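Local coordinates for protein bifunctional enzyme cysn/cysc (Mycobacterium tuberculosis, PDB 4BZP) that phosphorylates adenosine 5'-phosphosulfate at its 3'-hydroxyl with ATP, as the kinase domain of the mycobacterial sulfate-activating complex, at residues 8-13 with 20-25; 116-121 with 125-130; 129-134 with 139-144; 145-148 with 153-156. All coordinates share one frame; numbering follows the deposited sequence.

Interaction 1 of 4, residues 8-13 with 20-25. With ADP (adenosine-5'-diphosphate), chain C.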
loop_
_atom_site.group_PDB
_atom_site.type_symbol
_atom_site.label_atom_id
_atom_site.label_comp_id
_atom_site.label_asym_id
_atom_site.label_seq_id
_atom_site.Cartn_x
_atom_site.Cartn_y
_atom_site.Cartn_z
ATOM N N VAL A 8 -2.772 1.032 14.730
ATOM C CA VAL A 8 -2.436 1.977 15.757
ATOM C C VAL A 8 -1.842 3.212 15.100
ATOM O O VAL A 8 -0.793 3.122 14.462
ATOM C CB VAL A 8 -1.423 1.372 16.746
ATOM C CG1 VAL A 8 -1.084 2.389 17.826
ATOM C CG2 VAL A 8 -1.969 0.098 17.345
ATOM N N TRP A 9 -2.499 4.349 15.242
ATOM C CA TRP A 9 -2.141 5.616 14.596
ATOM C C TRP A 9 -1.592 6.511 15.666
ATOM O O TRP A 9 -2.353 7.042 16.537
ATOM C CB TRP A 9 -3.372 6.224 13.945
ATOM C CG TRP A 9 -3.141 7.349 13.006
ATOM C CD1 TRP A 9 -3.072 8.645 13.308
ATOM C CD2 TRP A 9 -2.961 7.243 11.570
ATOM N NE1 TRP A 9 -2.829 9.374 12.163
ATOM C CE2 TRP A 9 -2.794 8.534 11.084
ATOM C CE3 TRP A 9 -2.942 6.187 10.662
ATOM C CZ2 TRP A 9 -2.603 8.793 9.704
ATOM C CZ3 TRP A 9 -2.736 6.485 9.318
ATOM C CH2 TRP A 9 -2.565 7.740 8.903
ATOM N N PHE A 10 -0.286 6.713 15.677
ATOM C CA PHE A 10 0.289 7.616 16.611
ATOM C C PHE A 10 0.056 9.058 16.212
ATOM O O PHE A 10 -0.312 9.466 15.066
ATOM C CB PHE A 10 1.774 7.380 16.764
ATOM C CG PHE A 10 2.111 6.089 17.411
ATOM C CD1 PHE A 10 2.204 4.938 16.659
ATOM C CD2 PHE A 10 2.306 6.012 18.779
ATOM C CE1 PHE A 10 2.469 3.734 17.259
ATOM C CE2 PHE A 10 2.568 4.809 19.383
ATOM C CZ PHE A 10 2.709 3.671 18.610
ATOM N N THR A 11 0.295 9.883 17.187
ATOM C CA THR A 11 0.331 11.339 16.924
ATOM C C THR A 11 1.104 11.977 18.064
ATOM O O THR A 11 1.058 11.513 19.194
ATOM C CB THR A 11 -1.088 11.920 16.747
ATOM O OG1 THR A 11 -0.973 13.333 16.496
ATOM C CG2 THR A 11 -1.973 11.672 17.961
ATOM N N GLY A 12 1.841 13.020 17.758
ATOM C CA GLY A 12 2.633 13.764 18.717
ATOM C C GLY A 12 3.775 14.480 18.048
ATOM O O GLY A 12 4.161 14.166 16.913
ATOM N N LEU A 13 4.393 15.383 18.798
ATOM C CA LEU A 13 5.482 16.143 18.328
ATOM C C LEU A 13 6.667 15.307 17.868
ATOM O O LEU A 13 6.868 14.179 18.311
ATOM C CB LEU A 13 5.963 17.123 19.404
ATOM C CG LEU A 13 4.956 18.156 19.858
ATOM C CD1 LEU A 13 5.534 18.965 21.021
ATOM C CD2 LEU A 13 4.568 19.114 18.754
ATOM N N SER A 20 9.855 5.097 18.477
ATOM C CA SER A 20 10.467 4.189 19.473
ATOM C C SER A 20 9.424 3.225 19.988
ATOM O O SER A 20 9.682 2.029 20.094
ATOM C CB SER A 20 11.000 4.959 20.653
ATOM O OG SER A 20 12.028 5.881 20.325
ATOM N N VAL A 21 8.229 3.710 20.328
ATOM C CA VAL A 21 7.176 2.842 20.786
ATOM C C VAL A 21 6.703 1.896 19.709
ATOM O O VAL A 21 6.549 0.700 19.910
ATOM C CB VAL A 21 6.004 3.626 21.422
ATOM C CG1 VAL A 21 4.880 2.684 21.820
ATOM C CG2 VAL A 21 6.483 4.423 22.640
ATOM N N ALA A 22 6.470 2.396 18.509
ATOM C CA ALA A 22 5.997 1.571 17.410
ATOM C C ALA A 22 6.942 0.419 17.144
ATOM O O ALA A 22 6.498 -0.702 16.969
ATOM C CB ALA A 22 5.824 2.455 16.139
ATOM N N MET A 23 8.236 0.717 17.081
ATOM C CA MET A 23 9.241 -0.305 16.767
ATOM C C MET A 23 9.285 -1.378 17.848
ATOM O O MET A 23 9.465 -2.537 17.527
ATOM C CB MET A 23 10.623 0.320 16.560
ATOM C CG MET A 23 10.682 1.249 15.346
ATOM S SD MET A 23 10.564 0.343 13.804
ATOM C CE MET A 23 12.113 -0.523 13.622
ATOM N N LEU A 24 9.159 -0.981 19.116
ATOM C CA LEU A 24 9.224 -1.952 20.190
ATOM C C LEU A 24 7.962 -2.783 20.242
ATOM O O LEU A 24 7.999 -3.992 20.467
ATOM C CB LEU A 24 9.507 -1.289 21.530
ATOM C CG LEU A 24 9.652 -2.305 22.688
ATOM C CD1 LEU A 24 10.655 -3.406 22.423
ATOM C CD2 LEU A 24 10.070 -1.551 23.923
ATOM N N VAL A 25 6.805 -2.194 19.996
ATOM C CA VAL A 25 5.583 -2.972 19.870
ATOM C C VAL A 25 5.711 -3.970 18.727
ATOM O O VAL A 25 5.354 -5.137 18.888
ATOM C CB VAL A 25 4.338 -2.077 19.652
ATOM C CG1 VAL A 25 3.105 -2.889 19.310
ATOM C CG2 VAL A 25 4.057 -1.205 20.849
HETATM P PB ADP C . 9.237 10.387 17.273
HETATM O O1B ADP C . 9.847 11.564 16.442
HETATM O O2B ADP C . 7.913 10.722 17.878
HETATM O O3B ADP C . 9.305 9.097 16.527
HETATM P PA ADP C . 11.328 9.150 18.903
HETATM O O1A ADP C . 12.420 9.236 17.918
HETATM O O2A ADP C . 10.669 7.815 19.085
HETATM O O3A ADP C . 10.231 10.236 18.537
HETATM O "O5'" ADP C . 11.742 9.655 20.377
HETATM C "C5'" ADP C . 12.742 10.635 20.526
HETATM C "C4'" ADP C . 13.817 10.020 21.431
HETATM O "O4'" ADP C . 13.370 10.131 22.769
HETATM C "C3'" ADP C . 14.232 8.560 21.195
HETATM O "O3'" ADP C . 15.532 8.535 20.651
HETATM C "C2'" ADP C . 14.345 8.001 22.567
HETATM O "O2'" ADP C . 15.764 7.833 22.843
HETATM C "C1'" ADP C . 13.775 9.004 23.518
HETATM N N9 ADP C . 12.556 8.495 24.169
HETATM C C8 ADP C . 11.351 8.347 23.542
HETATM N N7 ADP C . 10.400 7.866 24.361
HETATM C C5 ADP C . 11.029 7.736 25.575
HETATM C C6 ADP C . 10.574 7.248 26.852
HETATM N N6 ADP C . 9.300 6.859 27.063
HETATM N N1 ADP C . 11.527 7.238 27.819
HETATM C C2 ADP C . 12.779 7.629 27.608
HETATM N N3 ADP C . 13.298 8.067 26.432
HETATM C C4 ADP C . 12.427 8.075 25.402
#
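Phe10 of strand 6-11 packs against Val21 and Ala22 of helix 18-31. Along 8-13, Val8 comes first and turns its side chain to Leu172 and Leu81. Its backbone pairs with Val80 and Val82 of strand 79-82. Trp9 lies on the far face of the sheet, where its ring meets Phe106. Phe10 carries the whole contact with 20-25. Its CG lies anti to its own carbonyl carbon (chi1 -68°), and the CA-CB bond points at the helix. The outer rim of the ring does the touching. CE1 of Phe10 reaches CB of Ala22 at 3.8 Å. On the other side of the ring tip, CE2 of Phe10 meets CG1 of Val21 at 4.0 Å. CZ of Phe10 sits between them, 4.0 Å from N of Ala22. Both methyl groups approach the ring obliquely. Two conformers of Phe10 were deposited, and this account holds for one.

Thr11 does not touch 20-25; its OG1 is hydrogen-bonded to Tyr145 OH. Gly12 and Leu13 then enter the phosphate loop. At the backbone angles of Gly12 (phi 156°) a CB would run into the carbonyl O of the residue before. Gly12 O accepts a bond from Lys18 NZ. Across the loop, Ser20 grips the alpha-phosphate twice: ADP O2A takes Ser20 N at 2.9 Å and Ser20 OG at 2.7 Å.

This is the strand-loop-helix of a P-loop (Walker A) kinase. The contact itself is purely apolar and buried. It is one of the apolar contacts that seat the helix on the sheet, while much of the polar grip on ADP comes from the loop and the first helical turn.

Interaction 2 of 4, residues 116-121 with 125-130. With ADP (adenosine-5'-diphosphate), chain C.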
loop_
_atom_site.group_PDB
_atom_site.type_symbol
_atom_site.label_atom_id
_atom_site.label_comp_id
_atom_site.label_asym_id
_atom_site.label_seq_id
_atom_site.Cartn_x
_atom_site.Cartn_y
_atom_site.Cartn_z
ATOM N N GLN A 116 9.472 20.964 25.368
ATOM C CA GLN A 116 10.779 21.082 26.009
ATOM C C GLN A 116 11.483 19.752 26.114
ATOM O O GLN A 116 12.703 19.681 25.916
ATOM C CB GLN A 116 10.652 21.725 27.405
ATOM C CG GLN A 116 10.524 23.242 27.359
ATOM C CD GLN A 116 10.845 23.880 28.700
ATOM O OE1 GLN A 116 11.349 23.218 29.617
ATOM N NE2 GLN A 116 10.557 25.160 28.825
ATOM N N ASP A 117 10.721 18.724 26.444
ATOM C CA ASP A 117 11.312 17.402 26.580
ATOM C C ASP A 117 11.678 16.883 25.191
ATOM O O ASP A 117 12.723 16.243 24.992
ATOM C CB ASP A 117 10.372 16.389 27.237
ATOM C CG ASP A 117 10.052 16.619 28.674
ATOM O OD1 ASP A 117 10.672 17.465 29.311
ATOM O OD2 ASP A 117 9.147 15.823 29.176
ATOM N N CYS A 118 10.808 17.063 24.200
ATOM C CA CYS A 118 11.127 16.605 22.829
ATOM C C CYS A 118 12.361 17.266 22.271
ATOM O O CYS A 118 13.194 16.616 21.607
ATOM C CB CYS A 118 9.955 16.922 21.896
ATOM S SG CYS A 118 8.413 15.980 22.203
ATOM N N GLU A 119 12.458 18.562 22.511
ATOM C CA GLU A 119 13.609 19.321 22.050
ATOM C C GLU A 119 14.887 18.898 22.769
ATOM O O GLU A 119 15.953 18.868 22.118
ATOM C CB GLU A 119 13.365 20.821 22.172
ATOM C CG GLU A 119 14.530 21.623 21.610
ATOM C CD GLU A 119 14.148 23.028 21.228
ATOM O OE1 GLU A 119 13.114 23.529 21.679
ATOM O OE2 GLU A 119 14.900 23.624 20.409
ATOM N N ARG A 120 14.827 18.587 24.049
ATOM C CA ARG A 120 16.028 18.040 24.695
ATOM C C ARG A 120 16.429 16.672 24.181
ATOM O O ARG A 120 17.643 16.415 23.998
ATOM C CB ARG A 120 15.872 17.964 26.199
ATOM C CG ARG A 120 17.121 17.422 26.883
ATOM C CD ARG A 120 18.383 18.279 26.658
ATOM N NE ARG A 120 19.652 17.692 27.156
ATOM C CZ ARG A 120 20.464 16.903 26.445
ATOM N NH1 ARG A 120 20.181 16.506 25.203
ATOM N NH2 ARG A 120 21.565 16.446 27.018
ATOM N N ARG A 121 15.464 15.858 23.771
ATOM C CA ARG A 121 15.757 14.587 23.138
ATOM C C ARG A 121 16.444 14.823 21.758
ATOM O O ARG A 121 17.553 14.317 21.464
ATOM C CB ARG A 121 14.461 13.770 23.007
ATOM C CG ARG A 121 13.923 13.227 24.321
ATOM C CD ARG A 121 12.466 12.839 24.102
ATOM N NE ARG A 121 11.943 12.175 25.279
ATOM C CZ ARG A 121 10.766 11.581 25.309
ATOM N NH1 ARG A 121 10.061 11.456 24.198
ATOM N NH2 ARG A 121 10.317 11.005 26.426
ATOM N N GLY A 125 18.520 15.679 15.424
ATOM C CA GLY A 125 18.968 17.051 15.209
ATOM C C GLY A 125 18.011 17.918 14.436
ATOM O O GLY A 125 18.378 18.997 13.982
ATOM N N LEU A 126 16.760 17.522 14.275
ATOM C CA LEU A 126 15.759 18.297 13.555
ATOM C C LEU A 126 15.408 19.564 14.321
ATOM O O LEU A 126 15.187 20.620 13.703
ATOM C CB LEU A 126 14.473 17.452 13.375
ATOM C CG LEU A 126 14.695 16.233 12.483
ATOM C CD1 LEU A 126 13.387 15.432 12.493
ATOM C CD2 LEU A 126 15.106 16.601 11.059
ATOM N N TYR A 127 15.330 19.537 15.649
ATOM C CA TYR A 127 15.062 20.770 16.434
ATOM C C TYR A 127 16.231 21.709 16.236
ATOM O O TYR A 127 16.002 22.914 16.075
ATOM C CB TYR A 127 14.826 20.513 17.928
ATOM C CG TYR A 127 13.443 19.961 18.202
ATOM C CD1 TYR A 127 13.227 18.609 18.184
ATOM C CD2 TYR A 127 12.385 20.795 18.504
ATOM C CE1 TYR A 127 11.937 18.092 18.427
ATOM C CE2 TYR A 127 11.125 20.336 18.734
ATOM C CZ TYR A 127 10.892 18.963 18.700
ATOM O OH TYR A 127 9.601 18.504 18.872
ATOM N N ALA A 128 17.474 21.214 16.275
ATOM C CA ALA A 128 18.631 22.126 16.064
ATOM C C ALA A 128 18.535 22.766 14.683
ATOM O O ALA A 128 18.806 23.971 14.557
ATOM C CB ALA A 128 19.928 21.370 16.233
ATOM N N LYS A 129 18.151 22.020 13.650
ATOM C CA LYS A 129 17.978 22.633 12.323
ATOM C C LYS A 129 16.860 23.676 12.371
ATOM O O LYS A 129 16.997 24.809 11.768
ATOM C CB LYS A 129 17.660 21.607 11.271
ATOM C CG LYS A 129 18.826 20.907 10.689
ATOM C CD LYS A 129 18.434 20.218 9.396
ATOM C CE LYS A 129 19.533 19.393 8.797
ATOM N NZ LYS A 129 19.261 19.278 7.338
ATOM N N ALA A 130 15.735 23.393 12.997
ATOM C CA ALA A 130 14.613 24.334 13.036
ATOM C C ALA A 130 15.031 25.617 13.713
ATOM O O ALA A 130 14.689 26.732 13.245
ATOM C CB ALA A 130 13.418 23.708 13.750
HETATM P PB ADP C . 9.237 10.387 17.273
HETATM O O1B ADP C . 9.847 11.564 16.442
HETATM O O2B ADP C . 7.913 10.722 17.878
HETATM O O3B ADP C . 9.305 9.097 16.527
HETATM P PA ADP C . 11.328 9.150 18.903
HETATM O O1A ADP C . 12.420 9.236 17.918
HETATM O O2A ADP C . 10.669 7.815 19.085
HETATM O O3A ADP C . 10.231 10.236 18.537
HETATM O "O5'" ADP C . 11.742 9.655 20.377
HETATM C "C5'" ADP C . 12.742 10.635 20.526
HETATM C "C4'" ADP C . 13.817 10.020 21.431
HETATM O "O4'" ADP C . 13.370 10.131 22.769
HETATM C "C3'" ADP C . 14.232 8.560 21.195
HETATM O "O3'" ADP C . 15.532 8.535 20.651
HETATM C "C2'" ADP C . 14.345 8.001 22.567
HETATM O "O2'" ADP C . 15.764 7.833 22.843
HETATM C "C1'" ADP C . 13.775 9.004 23.518
HETATM N N9 ADP C . 12.556 8.495 24.169
HETATM C C8 ADP C . 11.351 8.347 23.542
HETATM N N7 ADP C . 10.400 7.866 24.361
HETATM C C5 ADP C . 11.029 7.736 25.575
HETATM C C6 ADP C . 10.574 7.248 26.852
HETATM N N6 ADP C . 9.300 6.859 27.063
HETATM N N1 ADP C . 11.527 7.238 27.819
HETATM C C2 ADP C . 12.779 7.629 27.608
HETATM N N3 ADP C . 13.298 8.067 26.432
HETATM C C4 ADP C . 12.427 8.075 25.402
#
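Tyr127 lays its ring flat against the backbone of helix 115-121 at Glu119. The tyrosine CG is anti to the carbonyl carbon, chi1 -77°. With the CA-CB bond aimed at the other helix, one ring face is turned to Glu119. CA of Glu119 stands 3.9 Å from the centroid of the Tyr127 ring and 10° off its normal, a CH-pi contact over the face. CB of Glu119 comes 3.8 Å from CD2 of Tyr127.

The Glu119 side chain leaves with CG anti to the backbone N (chi1 -176°) and then runs extended past the CB end of the tyrosine. Its OE1 forms a salt bridge with Arg131. At the far end of the ring, Tyr127 OH touches CB of Cys118 at 3.4 Å and is hydrogen-bonded to Ser14 O.

Arg121 points elsewhere. Its chain, extended from CG to NE, lays one guanidinium face over the adenine, with NH1 of Arg121 3.4 Å from ADP C8. NH1 is hydrogen-bonded to Gly15 O.

The chemistry is therefore divided. Apolar ring packing joins the two helices, and the tyrosine hydroxyl and Arg121 tie them to the nucleotide loop.

Interaction 3 of 4, residues 129-134 with 139-144. With EDO (1,2-ethanediol), chain E.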
loop_
_atom_site.group_PDB
_atom_site.type_symbol
_atom_site.label_atom_id
_atom_site.label_comp_id
_atom_site.label_asym_id
_atom_site.label_seq_id
_atom_site.Cartn_x
_atom_site.Cartn_y
_atom_site.Cartn_z
ATOM N N LYS A 129 18.151 22.020 13.650
ATOM C CA LYS A 129 17.978 22.633 12.323
ATOM C C LYS A 129 16.860 23.676 12.371
ATOM O O LYS A 129 16.997 24.809 11.768
ATOM C CB LYS A 129 17.660 21.607 11.271
ATOM C CG LYS A 129 18.826 20.907 10.689
ATOM C CD LYS A 129 18.434 20.218 9.396
ATOM C CE LYS A 129 19.533 19.393 8.797
ATOM N NZ LYS A 129 19.261 19.278 7.338
ATOM N N ALA A 130 15.735 23.393 12.997
ATOM C CA ALA A 130 14.613 24.334 13.036
ATOM C C ALA A 130 15.031 25.617 13.713
ATOM O O ALA A 130 14.689 26.732 13.245
ATOM C CB ALA A 130 13.418 23.708 13.750
ATOM N N ARG A 131 15.752 25.514 14.810
ATOM C CA ARG A 131 16.149 26.701 15.559
ATOM C C ARG A 131 17.171 27.514 14.790
ATOM O O ARG A 131 17.211 28.745 15.034
ATOM C CB ARG A 131 16.752 26.342 16.892
ATOM C CG ARG A 131 15.821 25.706 17.863
ATOM C CD ARG A 131 14.564 26.474 18.135
ATOM N NE ARG A 131 13.728 25.915 19.183
ATOM C CZ ARG A 131 12.583 26.422 19.598
ATOM N NH1 ARG A 131 12.095 27.520 19.004
ATOM N NH2 ARG A 131 11.869 25.803 20.555
ATOM N N ALA A 132 17.922 26.916 13.880
ATOM C CA ALA A 132 18.888 27.601 13.061
ATOM C C ALA A 132 18.212 28.177 11.798
ATOM O O ALA A 132 18.911 28.747 10.977
ATOM C CB ALA A 132 19.966 26.683 12.662
ATOM N N GLY A 133 16.902 27.968 11.631
ATOM C CA GLY A 133 16.167 28.432 10.441
ATOM C C GLY A 133 16.326 27.584 9.211
ATOM O O GLY A 133 15.959 27.966 8.095
ATOM N N GLU A 134 16.857 26.373 9.372
ATOM C CA GLU A 134 17.089 25.487 8.253
ATOM C C GLU A 134 15.887 24.625 7.910
ATOM O O GLU A 134 15.843 23.986 6.836
ATOM C CB GLU A 134 18.316 24.593 8.510
ATOM C CG GLU A 134 19.605 25.378 8.492
ATOM C CD GLU A 134 20.790 24.555 8.903
ATOM O OE1 GLU A 134 20.733 23.303 8.793
ATOM O OE2 GLU A 134 21.758 25.205 9.412
ATOM N N THR A 139 6.400 21.554 13.057
ATOM C CA THR A 139 5.305 21.411 14.018
ATOM C C THR A 139 5.811 21.596 15.447
ATOM O O THR A 139 6.790 21.013 15.878
ATOM C CB THR A 139 4.669 20.033 13.856
ATOM O OG1 THR A 139 4.103 19.936 12.542
ATOM C CG2 THR A 139 3.615 19.802 14.867
ATOM N N GLY A 140 5.132 22.460 16.189
ATOM C CA GLY A 140 5.500 22.778 17.563
ATOM C C GLY A 140 6.317 24.039 17.718
ATOM O O GLY A 140 6.474 24.551 18.848
ATOM N N ILE A 141 6.863 24.532 16.622
ATOM C CA ILE A 141 7.718 25.731 16.623
ATOM C C ILE A 141 7.065 26.806 15.779
ATOM O O ILE A 141 6.601 27.835 16.332
ATOM C CB ILE A 141 9.134 25.450 16.151
ATOM C CG1 ILE A 141 9.832 24.559 17.182
ATOM C CG2 ILE A 141 9.908 26.772 16.019
ATOM C CD1 ILE A 141 11.139 24.052 16.717
ATOM N N ASP A 142 6.954 26.557 14.492
ATOM C CA ASP A 142 6.305 27.561 13.596
ATOM C C ASP A 142 5.229 26.955 12.729
ATOM O O ASP A 142 4.933 27.439 11.655
ATOM C CB ASP A 142 7.360 28.329 12.815
ATOM C CG ASP A 142 8.063 27.490 11.828
ATOM O OD1 ASP A 142 8.401 26.336 12.155
ATOM O OD2 ASP A 142 8.385 27.964 10.715
ATOM N N SER A 143 4.567 25.912 13.245
ATOM C CA SER A 143 3.407 25.316 12.659
ATOM C C SER A 143 2.669 24.616 13.811
ATOM O O SER A 143 3.281 24.031 14.674
ATOM C CB SER A 143 3.825 24.295 11.581
ATOM O OG SER A 143 2.678 23.835 10.862
ATOM N N PRO A 144 1.367 24.641 13.811
ATOM C CA PRO A 144 0.658 24.157 15.008
ATOM C C PRO A 144 0.568 22.655 15.167
ATOM O O PRO A 144 0.475 21.913 14.159
ATOM C CB PRO A 144 -0.735 24.708 14.811
ATOM C CG PRO A 144 -0.933 24.773 13.318
ATOM C CD PRO A 144 0.427 25.198 12.817
HETATM C C1 EDO E . 21.958 22.644 13.401
HETATM O O1 EDO E . 23.302 22.455 13.834
HETATM C C2 EDO E . 22.035 23.162 11.994
HETATM O O2 EDO E . 22.954 24.240 11.978
#
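Ile141 is set against two neighbours in the last turn of helix 126-131, Ala130 and Arg131. Its CD1 meets both. CB of Ala130 is 3.8 Å from CD1 of Ile141, a methyl-to-methyl contact. The same CD1 lies over the centre of one face of the Arg131 guanidinium, 4.0 Å above its plane. The Arg131 and Ile141 side chains cross obliquely. The other branch of the isoleucine, CG2, reaches NH1 of Arg131 at 3.8 Å.

The torsions explain how one residue serves both partners. In Ile141, CG1 is anti to the carbonyl carbon (chi1 -67°) and carries CD1 forward, while CG2 takes the position anti to the backbone N. Arg131 starts out pointing away from the loop. A bend at chi2 (-54°) swings the guanidinium back over the isoleucine. There NH2 is held by the salt bridge to Glu119 of helix 115-121. The hydrocarbon thus covers a face of the cation, while the charge is met elsewhere.

The helix ends just beyond. Gly133 has positive phi (79°) and closes a Schellman motif, with Glu134 N bonded to Lys129 O and Gly133 N to Ala130 O. OE2 of Glu134 accepts a bond from an ethanediol probably left by the crystallisation liquor. In the other segment, Asp142 turns its carboxylate back along the loop, to the backbone N of His137 and Phe138.

The contact lies at the protein surface. It docks the loop leading from helix 126-131 to strand 153-155 on the end of that helix, with helix 115-121 joined through Glu119.

Interaction 4 of 4, residues 145-148 with 153-156. With EDO (1,2-ethanediol), chain G; EDO (1,2-ethanediol), chain F.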
loop_
_atom_site.group_PDB
_atom_site.type_symbol
_atom_site.label_atom_id
_atom_site.label_comp_id
_atom_site.label_asym_id
_atom_site.label_seq_id
_atom_site.Cartn_x
_atom_site.Cartn_y
_atom_site.Cartn_z
ATOM N N TYR A 145 0.598 22.241 16.417
ATOM C CA TYR A 145 0.236 20.864 16.773
ATOM C C TYR A 145 -1.136 20.976 17.460
ATOM O O TYR A 145 -1.260 21.743 18.440
ATOM C CB TYR A 145 1.276 20.172 17.665
ATOM C CG TYR A 145 0.889 18.753 17.987
ATOM C CD1 TYR A 145 0.938 17.785 17.000
ATOM C CD2 TYR A 145 0.314 18.430 19.196
ATOM C CE1 TYR A 145 0.522 16.488 17.256
ATOM C CE2 TYR A 145 -0.137 17.134 19.445
ATOM C CZ TYR A 145 -0.048 16.172 18.468
ATOM O OH TYR A 145 -0.574 14.902 18.649
ATOM N N GLN A 146 -2.156 20.298 16.964
ATOM C CA GLN A 146 -3.507 20.320 17.570
ATOM C C GLN A 146 -3.606 19.079 18.449
ATOM O O GLN A 146 -3.680 17.949 17.920
ATOM C CB GLN A 146 -4.556 20.326 16.477
ATOM C CG GLN A 146 -4.464 21.587 15.611
ATOM C CD GLN A 146 -5.493 21.663 14.537
ATOM O OE1 GLN A 146 -6.115 20.668 14.124
ATOM N NE2 GLN A 146 -5.704 22.890 14.043
ATOM N N ARG A 147 -3.654 19.247 19.743
ATOM C CA ARG A 147 -3.572 18.109 20.662
ATOM C C ARG A 147 -4.853 17.297 20.551
ATOM O O ARG A 147 -5.911 17.840 20.504
ATOM C CB ARG A 147 -3.450 18.589 22.097
ATOM C CG ARG A 147 -2.114 19.169 22.398
ATOM C CD ARG A 147 -2.127 19.896 23.768
ATOM N NE ARG A 147 -2.469 19.008 24.872
ATOM C CZ ARG A 147 -1.635 18.174 25.492
ATOM N NH1 ARG A 147 -0.382 18.123 25.160
ATOM N NH2 ARG A 147 -2.095 17.407 26.470
ATOM N N PRO A 148 -4.747 15.960 20.521
ATOM C CA PRO A 148 -5.908 15.108 20.541
ATOM C C PRO A 148 -6.788 15.317 21.794
ATOM O O PRO A 148 -6.263 15.377 22.884
ATOM C CB PRO A 148 -5.278 13.727 20.600
ATOM C CG PRO A 148 -3.989 13.843 19.924
ATOM C CD PRO A 148 -3.508 15.222 20.244
ATOM N N LEU A 153 -5.529 6.290 23.775
ATOM C CA LEU A 153 -4.502 6.068 24.756
ATOM C C LEU A 153 -3.580 7.263 24.741
ATOM O O LEU A 153 -3.216 7.785 23.681
ATOM C CB LEU A 153 -3.720 4.808 24.397
ATOM C CG LEU A 153 -2.541 4.432 25.296
ATOM C CD1 LEU A 153 -3.004 4.143 26.727
ATOM C CD2 LEU A 153 -1.818 3.242 24.703
ATOM N N ARG A 154 -3.177 7.738 25.898
ATOM C CA ARG A 154 -2.243 8.834 26.041
ATOM C C ARG A 154 -0.999 8.268 26.691
ATOM O O ARG A 154 -1.057 7.745 27.802
ATOM C CB ARG A 154 -2.864 9.944 26.912
ATOM C CG ARG A 154 -1.965 11.175 27.095
ATOM C CD ARG A 154 -2.527 12.264 28.022
ATOM N NE ARG A 154 -3.942 12.460 27.772
ATOM C CZ ARG A 154 -4.403 13.473 27.043
ATOM N NH1 ARG A 154 -3.567 14.357 26.543
ATOM N NH2 ARG A 154 -5.692 13.582 26.843
ATOM N N LEU A 155 0.144 8.318 26.014
ATOM C CA LEU A 155 1.441 7.861 26.505
ATOM C C LEU A 155 2.198 9.034 27.071
ATOM O O LEU A 155 2.252 10.082 26.436
ATOM C CB LEU A 155 2.246 7.217 25.406
ATOM C CG LEU A 155 1.614 5.970 24.756
ATOM C CD1 LEU A 155 2.451 5.431 23.604
ATOM C CD2 LEU A 155 1.381 4.869 25.793
ATOM N N THR A 156 2.807 8.877 28.241
ATOM C CA THR A 156 3.429 9.963 28.930
ATOM C C THR A 156 4.913 9.640 29.223
ATOM O O THR A 156 5.278 8.482 29.446
ATOM C CB THR A 156 2.655 10.296 30.224
ATOM O OG1 THR A 156 2.599 9.141 31.001
ATOM C CG2 THR A 156 1.291 10.783 29.890
HETATM C C1 EDO G . -5.744 7.952 28.292
HETATM O O1 EDO G . -4.786 6.927 28.184
HETATM C C2 EDO G . -6.927 7.779 27.382
HETATM O O2 EDO G . -6.644 8.533 26.227
HETATM C C1 EDO F . 2.874 18.092 23.313
HETATM O O1 EDO F . 2.870 16.739 23.704
HETATM C C2 EDO F . 1.758 18.152 22.318
HETATM O O2 EDO F . 0.823 19.016 22.896
HETATM O O HOH W 1 -4.888 16.288 24.980
#
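Arg154 of strand 153-155 meets Arg147 of the loop before it. At the start of the strand, Leu153 turns its side chain to Glu167 and Leu171 of helix 161-173. Arg154 follows and points the opposite way, toward 145-148. Its chain leaves with CG anti to the backbone N (chi1 -178°), runs straight, and bends only at chi3. NH1 of Arg154 then stands 3.4 Å from NH2 of Arg147. This holds for one of two modelled conformers of Arg154. Both atoms are donors, so no bond joins them. The side chains cross at about a right angle, yet the guanidinium planes are only 22° apart.

Asp112 brings the two cations together: OD1 takes Arg147 NH1 and OD2 takes Arg154 NH1, each in a salt bridge. This shared anion probably makes their closeness favourable. One water completes the link, accepting from NH1 of Arg154 at 2.8 Å and donating to O of Pro148 at 2.7 Å. It sits at the edge of the Arg154 guanidinium, in its plane. NH1 of Arg147 also donates to an ethanediol O2 at 2.7 Å.

Leu155 turns back to helix 161-173, and Thr156 OG1 is hydrogen-bonded to Asp158 OD1. Strand 153-155 is the outermost on its side of the parallel sheet within this chain. It pairs with strand 106-111, and both arginines lie on Phe110 of that strand.

In the fold
The four contacts follow one another along the chain, and none encloses another. Interaction 1 closes the phosphate loop between strand 6-11 and helix 18-31. Interaction 2 closes the short turn between helices 115-121 and 126-131. Interaction 3 starts on that second helix, sharing Lys129 and Ala130, and closes the loop behind it. Interaction 4 closes the turn into strand 153-155. Interactions 1 and 2 both touch ADP and meet where Leu13 packs on Cys118 and Tyr127. Leu13 also packs on Thr139 and Gly140 of interaction 3. Tyr145 of interaction 4 touches Leu13 and Thr139 and is hydrogen-bonded to Thr11, so the loop before strand 153-155 is tied to the phosphate loop and the sheet.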